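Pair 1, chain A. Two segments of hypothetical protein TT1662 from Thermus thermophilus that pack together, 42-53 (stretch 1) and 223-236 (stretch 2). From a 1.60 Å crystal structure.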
# COMPACT_ATOMS: atom_id res chain seq x y z
N ALA A 42 -18.06 9.19 3.15
CA ALA A 42 -18.19 8.31 4.29
C ALA A 42 -17.19 7.14 4.25
O ALA A 42 -16.91 6.57 5.28
CB ALA A 42 -19.62 7.72 4.34
N LEU A 43 -16.69 6.85 3.04
CA LEU A 43 -15.72 5.73 2.89
C LEU A 43 -14.28 6.25 3.11
O LEU A 43 -13.32 5.44 2.91
CB LEU A 43 -15.88 5.16 1.45
CG LEU A 43 -17.23 4.41 1.21
CD1 LEU A 43 -17.45 4.24 -0.29
CD2 LEU A 43 -17.28 3.11 1.99
N LEU A 44 -14.08 7.51 3.48
CA LEU A 44 -12.74 8.04 3.75
C LEU A 44 -12.63 8.43 5.24
O LEU A 44 -12.32 9.56 5.58
CB LEU A 44 -12.43 9.24 2.85
CG LEU A 44 -12.55 8.91 1.35
CD1 LEU A 44 -12.43 10.14 0.49
CD2 LEU A 44 -11.49 7.91 0.89
N PRO A 45 -12.86 7.47 6.12
CA PRO A 45 -12.76 7.79 7.55
C PRO A 45 -11.34 8.24 7.93
O PRO A 45 -10.34 7.75 7.41
CB PRO A 45 -13.17 6.47 8.21
CG PRO A 45 -12.58 5.43 7.30
CD PRO A 45 -13.01 6.01 5.91
N GLY A 46 -11.27 9.20 8.87
CA GLY A 46 -10.02 9.71 9.36
C GLY A 46 -9.27 10.76 8.54
O GLY A 46 -8.30 11.35 9.01
N TYR A 47 -9.73 11.00 7.32
CA TYR A 47 -9.03 11.90 6.44
C TYR A 47 -9.21 13.36 6.92
O TYR A 47 -8.22 14.05 7.03
CB TYR A 47 -9.54 11.76 5.00
CG TYR A 47 -8.99 10.59 4.21
CD1 TYR A 47 -8.44 10.83 2.98
CD2 TYR A 47 -9.08 9.28 4.67
CE1 TYR A 47 -7.94 9.76 2.14
CE2 TYR A 47 -8.63 8.20 3.87
CZ TYR A 47 -8.07 8.49 2.61
OH TYR A 47 -7.62 7.46 1.82
N ALA A 48 -10.45 13.72 7.23
CA ALA A 48 -10.68 15.10 7.70
C ALA A 48 -10.00 15.30 9.04
O ALA A 48 -9.35 16.36 9.28
CB ALA A 48 -12.16 15.37 7.73
N GLU A 49 -10.06 14.27 9.89
CA GLU A 49 -9.40 14.38 11.20
C GLU A 49 -7.89 14.58 11.15
O GLU A 49 -7.25 15.09 12.09
CB GLU A 49 -9.76 13.13 12.03
CG GLU A 49 -11.20 12.99 12.30
CD GLU A 49 -12.05 12.43 11.17
OE1 GLU A 49 -11.55 12.12 10.08
OE2 GLU A 49 -13.27 12.30 11.38
N ARG A 50 -7.27 14.20 10.03
CA ARG A 50 -5.85 14.31 9.80
C ARG A 50 -5.55 15.66 9.13
O ARG A 50 -4.39 16.02 8.91
CB ARG A 50 -5.45 13.13 8.92
CG ARG A 50 -4.06 12.74 8.81
CD ARG A 50 -3.61 12.09 10.13
NE ARG A 50 -4.00 10.70 10.36
CZ ARG A 50 -3.31 9.61 10.00
NH1 ARG A 50 -2.15 9.68 9.33
NH2 ARG A 50 -3.72 8.41 10.43
N GLY A 51 -6.59 16.41 8.75
CA GLY A 51 -6.32 17.72 8.19
C GLY A 51 -6.70 17.89 6.72
O GLY A 51 -6.44 18.95 6.12
N PHE A 52 -7.32 16.89 6.10
CA PHE A 52 -7.75 17.05 4.69
C PHE A 52 -9.15 17.61 4.60
O PHE A 52 -10.09 17.09 5.24
CB PHE A 52 -7.68 15.67 3.97
CG PHE A 52 -6.28 15.21 3.76
CD1 PHE A 52 -5.55 14.61 4.79
CD2 PHE A 52 -5.65 15.43 2.52
CE1 PHE A 52 -4.21 14.24 4.57
CE2 PHE A 52 -4.34 15.07 2.31
CZ PHE A 52 -3.61 14.46 3.36
N LEU A 53 -9.29 18.74 3.87
CA LEU A 53 -10.60 19.30 3.63
C LEU A 53 -11.18 18.49 2.48
O LEU A 53 -10.69 18.58 1.33
CB LEU A 53 -10.41 20.81 3.29
CG LEU A 53 -11.67 21.67 3.29
CD1 LEU A 53 -11.15 23.13 3.21
CD2 LEU A 53 -12.60 21.32 2.13
N MSE A 223 -7.95 -0.05 2.73
CA MSE A 223 -7.59 0.75 1.56
C MSE A 223 -7.61 2.23 1.93
O MSE A 223 -6.74 2.96 1.54
CB MSE A 223 -8.62 0.48 0.44
CG MSE A 223 -8.44 -0.85 -0.33
SE MSE A 223 -9.88 -1.01 -1.55
CE MSE A 223 -9.90 -2.98 -1.67
N ALA A 224 -8.62 2.68 2.66
CA ALA A 224 -8.63 4.10 2.96
C ALA A 224 -7.44 4.52 3.75
O ALA A 224 -6.88 5.57 3.53
CB ALA A 224 -9.95 4.43 3.72
N ARG A 225 -7.06 3.70 4.76
CA ARG A 225 -5.93 4.01 5.61
C ARG A 225 -4.61 4.05 4.80
O ARG A 225 -3.79 4.96 4.98
CB ARG A 225 -5.88 2.97 6.75
CG ARG A 225 -4.70 3.22 7.78
CD ARG A 225 -4.98 4.53 8.48
NE ARG A 225 -4.32 4.85 9.78
CZ ARG A 225 -4.74 4.51 11.01
NH1 ARG A 225 -4.03 4.94 12.03
NH2 ARG A 225 -5.82 3.76 11.26
N VAL A 226 -4.45 3.12 3.84
CA VAL A 226 -3.23 3.15 3.03
C VAL A 226 -3.21 4.38 2.10
O VAL A 226 -2.19 5.01 1.85
CB VAL A 226 -3.12 1.83 2.22
CG1 VAL A 226 -2.01 1.93 1.20
CG2 VAL A 226 -2.83 0.71 3.21
N GLY A 227 -4.39 4.74 1.59
CA GLY A 227 -4.47 5.88 0.69
C GLY A 227 -4.12 7.17 1.46
O GLY A 227 -3.50 8.05 0.86
N LEU A 228 -4.48 7.26 2.73
CA LEU A 228 -4.19 8.45 3.52
C LEU A 228 -2.66 8.55 3.73
O LEU A 228 -2.08 9.63 3.62
CB LEU A 228 -4.92 8.34 4.86
CG LEU A 228 -4.71 9.50 5.83
CD1 LEU A 228 -5.24 10.83 5.24
CD2 LEU A 228 -5.54 9.12 7.07
N ALA A 229 -2.00 7.42 3.89
CA ALA A 229 -0.52 7.44 4.04
C ALA A 229 0.13 7.93 2.74
O ALA A 229 1.06 8.69 2.80
CB ALA A 229 0.00 5.98 4.38
N PHE A 230 -0.36 7.49 1.59
CA PHE A 230 0.19 7.89 0.30
C PHE A 230 0.05 9.39 0.12
O PHE A 230 1.01 10.02 -0.30
CB PHE A 230 -0.56 7.12 -0.79
CG PHE A 230 0.02 7.31 -2.18
CD1 PHE A 230 1.08 6.48 -2.64
CD2 PHE A 230 -0.53 8.24 -3.07
CE1 PHE A 230 1.55 6.59 -3.93
CE2 PHE A 230 -0.04 8.34 -4.40
CZ PHE A 230 1.02 7.51 -4.84
N LEU A 231 -1.15 9.92 0.44
CA LEU A 231 -1.37 11.40 0.34
C LEU A 231 -0.45 12.14 1.32
O LEU A 231 0.15 13.13 0.91
CB LEU A 231 -2.79 11.77 0.70
CG LEU A 231 -3.85 11.22 -0.28
CD1 LEU A 231 -5.23 11.79 0.10
CD2 LEU A 231 -3.46 11.51 -1.73
N GLU A 232 -0.32 11.69 2.55
CA GLU A 232 0.55 12.45 3.46
C GLU A 232 2.00 12.41 3.01
O GLU A 232 2.69 13.43 3.12
CB GLU A 232 0.44 12.02 4.88
CG GLU A 232 -0.95 12.28 5.43
CD GLU A 232 -1.02 12.08 6.92
OE1 GLU A 232 -1.46 13.02 7.60
OE2 GLU A 232 -0.68 11.00 7.45
N HIS A 233 2.46 11.25 2.46
CA HIS A 233 3.85 11.19 1.99
C HIS A 233 4.07 12.25 0.91
O HIS A 233 5.06 13.00 0.95
CB HIS A 233 4.09 9.79 1.38
CG HIS A 233 5.47 9.65 0.85
ND1 HIS A 233 6.57 9.52 1.67
CD2 HIS A 233 5.95 9.73 -0.43
CE1 HIS A 233 7.66 9.55 0.92
NE2 HIS A 233 7.31 9.69 -0.35
N TRP A 234 3.16 12.34 -0.07
CA TRP A 234 3.37 13.30 -1.15
C TRP A 234 3.11 14.76 -0.70
O TRP A 234 3.72 15.66 -1.23
CB TRP A 234 2.53 12.94 -2.42
CG TRP A 234 3.12 11.70 -3.04
CD1 TRP A 234 2.58 10.38 -3.06
CD2 TRP A 234 4.42 11.59 -3.59
NE1 TRP A 234 3.53 9.55 -3.57
CE2 TRP A 234 4.66 10.24 -3.91
CE3 TRP A 234 5.43 12.53 -3.85
CZ2 TRP A 234 5.89 9.79 -4.47
CZ3 TRP A 234 6.63 12.11 -4.41
CH2 TRP A 234 6.85 10.75 -4.71
N LEU A 235 2.24 14.97 0.29
CA LEU A 235 2.02 16.32 0.79
C LEU A 235 3.28 16.86 1.49
O LEU A 235 3.60 18.06 1.43
CB LEU A 235 0.89 16.30 1.83
CG LEU A 235 0.49 17.64 2.51
CD1 LEU A 235 0.12 18.63 1.46
CD2 LEU A 235 -0.68 17.34 3.44
N GLU A 236 3.96 15.97 2.20
CA GLU A 236 5.12 16.34 2.98
C GLU A 236 6.38 16.38 2.16
O GLU A 236 7.42 16.89 2.66
CB GLU A 236 5.24 15.36 4.13
CG GLU A 236 4.22 15.58 5.23
CD GLU A 236 4.12 14.43 6.23
OE1 GLU A 236 5.09 13.67 6.37
OE2 GLU A 236 3.07 14.29 6.85
O HOH W 1 -2.07 6.19 9.74

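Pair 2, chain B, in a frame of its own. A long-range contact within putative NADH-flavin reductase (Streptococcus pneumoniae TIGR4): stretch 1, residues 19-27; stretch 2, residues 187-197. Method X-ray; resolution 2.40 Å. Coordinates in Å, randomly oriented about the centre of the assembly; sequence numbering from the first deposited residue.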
# COMPACT_ATOMS: atom_id res chain seq x y z
N GLU B 19 -14.80 -31.77 -2.68
CA GLU B 19 -16.12 -31.49 -3.24
C GLU B 19 -16.02 -31.06 -4.70
O GLU B 19 -16.86 -31.44 -5.52
CB GLU B 19 -16.82 -30.41 -2.42
CG GLU B 19 -18.20 -30.02 -2.94
CD GLU B 19 -18.93 -29.08 -2.02
OE1 GLU B 19 -18.60 -29.05 -0.81
OE2 GLU B 19 -19.84 -28.36 -2.49
N GLU B 20 -15.00 -30.28 -5.02
CA GLU B 20 -14.79 -29.84 -6.39
C GLU B 20 -14.38 -31.01 -7.28
O GLU B 20 -14.92 -31.19 -8.37
CB GLU B 20 -13.73 -28.73 -6.45
CG GLU B 20 -13.35 -28.30 -7.86
CD GLU B 20 -14.48 -27.61 -8.60
OE1 GLU B 20 -15.36 -27.02 -7.94
OE2 GLU B 20 -14.50 -27.66 -9.85
N ALA B 21 -13.43 -31.81 -6.80
CA ALA B 21 -12.92 -32.94 -7.57
C ALA B 21 -13.99 -34.01 -7.78
O ALA B 21 -14.03 -34.67 -8.82
CB ALA B 21 -11.70 -33.54 -6.89
N VAL B 22 -14.85 -34.20 -6.78
CA VAL B 22 -15.94 -35.17 -6.88
C VAL B 22 -16.93 -34.75 -7.96
O VAL B 22 -17.37 -35.57 -8.76
CB VAL B 22 -16.67 -35.33 -5.52
CG1 VAL B 22 -18.05 -35.94 -5.73
CG2 VAL B 22 -15.85 -36.20 -4.58
N LYS B 23 -17.21 -33.46 -8.00
CA LYS B 23 -18.13 -32.89 -8.95
C LYS B 23 -17.63 -33.11 -10.37
O LYS B 23 -18.40 -33.30 -11.26
CB LYS B 23 -18.30 -31.43 -8.66
CG LYS B 23 -19.72 -30.94 -8.59
CD LYS B 23 -19.80 -29.44 -8.85
CE LYS B 23 -19.71 -29.08 -10.33
NZ LYS B 23 -20.18 -27.71 -10.66
N ARG B 24 -16.33 -33.05 -10.56
CA ARG B 24 -15.69 -33.23 -11.86
C ARG B 24 -15.81 -34.68 -12.32
O ARG B 24 -15.71 -34.97 -13.51
CB ARG B 24 -14.22 -32.81 -11.81
CG ARG B 24 -13.98 -31.37 -11.36
CD ARG B 24 -14.26 -30.36 -12.46
NE ARG B 24 -13.92 -29.00 -12.04
CZ ARG B 24 -12.75 -28.41 -12.26
NH1 ARG B 24 -11.79 -29.06 -12.91
NH2 ARG B 24 -12.54 -27.18 -11.84
N GLY B 25 -16.01 -35.59 -11.37
CA GLY B 25 -16.24 -36.99 -11.69
C GLY B 25 -15.11 -37.92 -11.30
O GLY B 25 -15.17 -39.12 -11.57
N HIS B 26 -14.08 -37.38 -10.65
CA HIS B 26 -12.94 -38.19 -10.22
C HIS B 26 -13.30 -39.02 -8.99
O HIS B 26 -14.18 -38.64 -8.22
CB HIS B 26 -11.74 -37.30 -9.92
CG HIS B 26 -11.41 -36.34 -11.01
ND1 HIS B 26 -10.59 -36.66 -12.07
CD2 HIS B 26 -11.79 -35.05 -11.21
CE1 HIS B 26 -10.48 -35.62 -12.88
NE2 HIS B 26 -11.20 -34.63 -12.38
N GLU B 27 -12.63 -40.16 -8.82
CA GLU B 27 -12.82 -40.95 -7.61
C GLU B 27 -11.80 -40.54 -6.54
O GLU B 27 -10.59 -40.71 -6.70
CB GLU B 27 -12.75 -42.46 -7.91
CG GLU B 27 -11.44 -42.98 -8.50
CD GLU B 27 -11.47 -44.48 -8.73
OE1 GLU B 27 -11.66 -45.23 -7.75
OE2 GLU B 27 -11.30 -44.92 -9.89
N TYR B 187 -10.27 -21.32 -5.43
CA TYR B 187 -8.95 -21.92 -5.33
C TYR B 187 -8.99 -23.40 -5.69
O TYR B 187 -8.12 -23.90 -6.41
CB TYR B 187 -8.38 -21.73 -3.92
CG TYR B 187 -7.05 -22.40 -3.66
CD1 TYR B 187 -5.86 -21.75 -3.94
CD2 TYR B 187 -6.99 -23.68 -3.12
CE1 TYR B 187 -4.64 -22.36 -3.70
CE2 TYR B 187 -5.78 -24.30 -2.88
CZ TYR B 187 -4.61 -23.63 -3.17
OH TYR B 187 -3.40 -24.25 -2.92
N ALA B 188 -10.00 -24.10 -5.19
CA ALA B 188 -10.18 -25.52 -5.49
C ALA B 188 -10.36 -25.72 -6.99
O ALA B 188 -9.80 -26.64 -7.58
CB ALA B 188 -11.37 -26.09 -4.73
N ILE B 189 -11.14 -24.84 -7.61
CA ILE B 189 -11.36 -24.89 -9.05
C ILE B 189 -10.04 -24.80 -9.81
O ILE B 189 -9.78 -25.59 -10.71
CB ILE B 189 -12.30 -23.76 -9.52
CG1 ILE B 189 -13.69 -23.94 -8.91
CG2 ILE B 189 -12.39 -23.73 -11.04
CD1 ILE B 189 -14.70 -22.90 -9.36
N GLY B 190 -9.21 -23.83 -9.42
CA GLY B 190 -7.92 -23.65 -10.07
C GLY B 190 -6.99 -24.82 -9.85
O GLY B 190 -6.27 -25.23 -10.76
N LEU B 191 -7.00 -25.37 -8.64
CA LEU B 191 -6.13 -26.49 -8.30
C LEU B 191 -6.50 -27.76 -9.07
O LEU B 191 -5.62 -28.48 -9.55
CB LEU B 191 -6.17 -26.74 -6.79
CG LEU B 191 -5.15 -27.72 -6.21
CD1 LEU B 191 -4.72 -27.27 -4.82
CD2 LEU B 191 -5.72 -29.13 -6.15
N VAL B 192 -7.79 -28.03 -9.20
CA VAL B 192 -8.25 -29.21 -9.94
C VAL B 192 -8.01 -29.02 -11.44
O VAL B 192 -7.78 -30.00 -12.16
CB VAL B 192 -9.75 -29.50 -9.66
CG1 VAL B 192 -10.23 -30.70 -10.46
CG2 VAL B 192 -9.97 -29.74 -8.18
N ASP B 193 -8.06 -27.78 -11.90
CA ASP B 193 -7.73 -27.48 -13.30
C ASP B 193 -6.28 -27.86 -13.60
O ASP B 193 -5.98 -28.38 -14.66
CB ASP B 193 -7.96 -26.00 -13.61
CG ASP B 193 -9.43 -25.65 -13.73
OD1 ASP B 193 -10.26 -26.58 -13.76
OD2 ASP B 193 -9.75 -24.44 -13.80
N GLU B 194 -5.40 -27.59 -12.64
CA GLU B 194 -3.99 -27.95 -12.77
C GLU B 194 -3.82 -29.47 -12.70
O GLU B 194 -2.82 -30.01 -13.16
CB GLU B 194 -3.16 -27.24 -11.69
CG GLU B 194 -1.69 -27.65 -11.63
CD GLU B 194 -0.93 -27.32 -12.90
OE1 GLU B 194 -1.27 -26.30 -13.55
OE2 GLU B 194 -0.01 -28.08 -13.26
N LEU B 195 -4.81 -30.15 -12.14
CA LEU B 195 -4.79 -31.61 -12.10
C LEU B 195 -5.23 -32.20 -13.43
O LEU B 195 -4.61 -33.12 -13.95
CB LEU B 195 -5.68 -32.14 -10.97
CG LEU B 195 -5.10 -31.98 -9.57
CD1 LEU B 195 -6.12 -32.39 -8.53
CD2 LEU B 195 -3.84 -32.82 -9.45
N GLU B 196 -6.31 -31.65 -13.98
CA GLU B 196 -6.82 -32.08 -15.27
C GLU B 196 -5.94 -31.59 -16.43
O GLU B 196 -5.55 -32.37 -17.31
CB GLU B 196 -8.25 -31.58 -15.45
CG GLU B 196 -9.28 -32.27 -14.56
CD GLU B 196 -10.64 -31.60 -14.64
OE1 GLU B 196 -10.93 -30.96 -15.67
OE2 GLU B 196 -11.41 -31.69 -13.65
N LYS B 197 -5.63 -30.30 -16.42
CA LYS B 197 -4.86 -29.68 -17.50
C LYS B 197 -3.54 -29.12 -16.96
O LYS B 197 -3.34 -27.90 -16.89
CB LYS B 197 -5.68 -28.57 -18.16
CG LYS B 197 -7.18 -28.86 -18.20
CD LYS B 197 -7.69 -29.17 -19.60
CE LYS B 197 -8.29 -27.92 -20.21
NZ LYS B 197 -9.40 -28.18 -21.16

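The sharpest difference between the two contacts lies where Tyr A47 of pair 1 coincides with Ala B21 of pair 2. In pair 1 the tyrosine reaches across to the helix and Tyr A47 OH donates a hydrogen bond to Ala A224 O (2.7 Å), a carbonyl that also accepts the helical bond from Leu A228 N. In pair 2 the alanine ends early, Ala B21 CB lies 4.4 Å from Val B192 CG2, and most of the polar work passes to Arg B24.

The frame beneath is nevertheless the same: fourteen central residues superpose with an RMSD of 0.8 Å. In both, a helical segment, regular in pair 2 but lacking the full set of regular bonds in pair 1, packs on a long helix and then breaks at a glycine, Gly A51 or Gly B25. Each glycine has a phi above 110°, where a CB would be jammed against the preceding carbonyl O; in pair 2 it belongs to a Schellman motif. At the next residue, Phe A52 or His B26, the CA-to-CB bond points toward the helix.

Two neighbours fit closely round Tyr A47. Leu A228 CD1 sits over the ring face, 4.0 Å from the centroid, and Gly A227 leaves room for the hydroxyl: a CB there would come within 2.9 Å of Tyr A47 OH. The matching Leu B191 faces no such hydroxyl. Leu A228 also lays CD2 over the guanidinium face of Arg A50, 3.7 Å from Arg A50 CZ; Val B192, at the same position, does likewise with CG1 over the guanidinium of Arg B24, 3.3 Å from Arg B24 NH1.

The arginines themselves coincide, as do Glu A232 and Glu B196, and each pair keeps the salt bridge between them: Arg A50 NH1 to Glu A232 OE2 is 2.7 Å, with a weak hydrogen bond, and Arg B24 NH1 to Glu B196 OE2 is 2.8 Å, with a better angle. Arg B24 NH1 also bridges to Asp B193 OD1 (3.0 Å), whose counterpart is Ala A229. Pair 1 places a second arginine nearby, and a water accepts hydrogen bonds from Arg A50 NH2 (2.9 Å) and Arg A225 NE (2.6 Å), linking two like charges.

After the glycine, Phe A52 packs among apolar groups, its CE1 3.6 Å from Leu A228 CD1 and its CZ 3.9 Å from Leu A231 CB, whereas His B26 NE2 donates a nearly straight hydrogen bond to Glu B196 OE2 (3.2 Å). One backbone arrangement thus accommodates a contact of 599 Å² that mixes apolar packing with a salt bridge and a tyrosine hydrogen bond, and a smaller, more polar one of 368 Å².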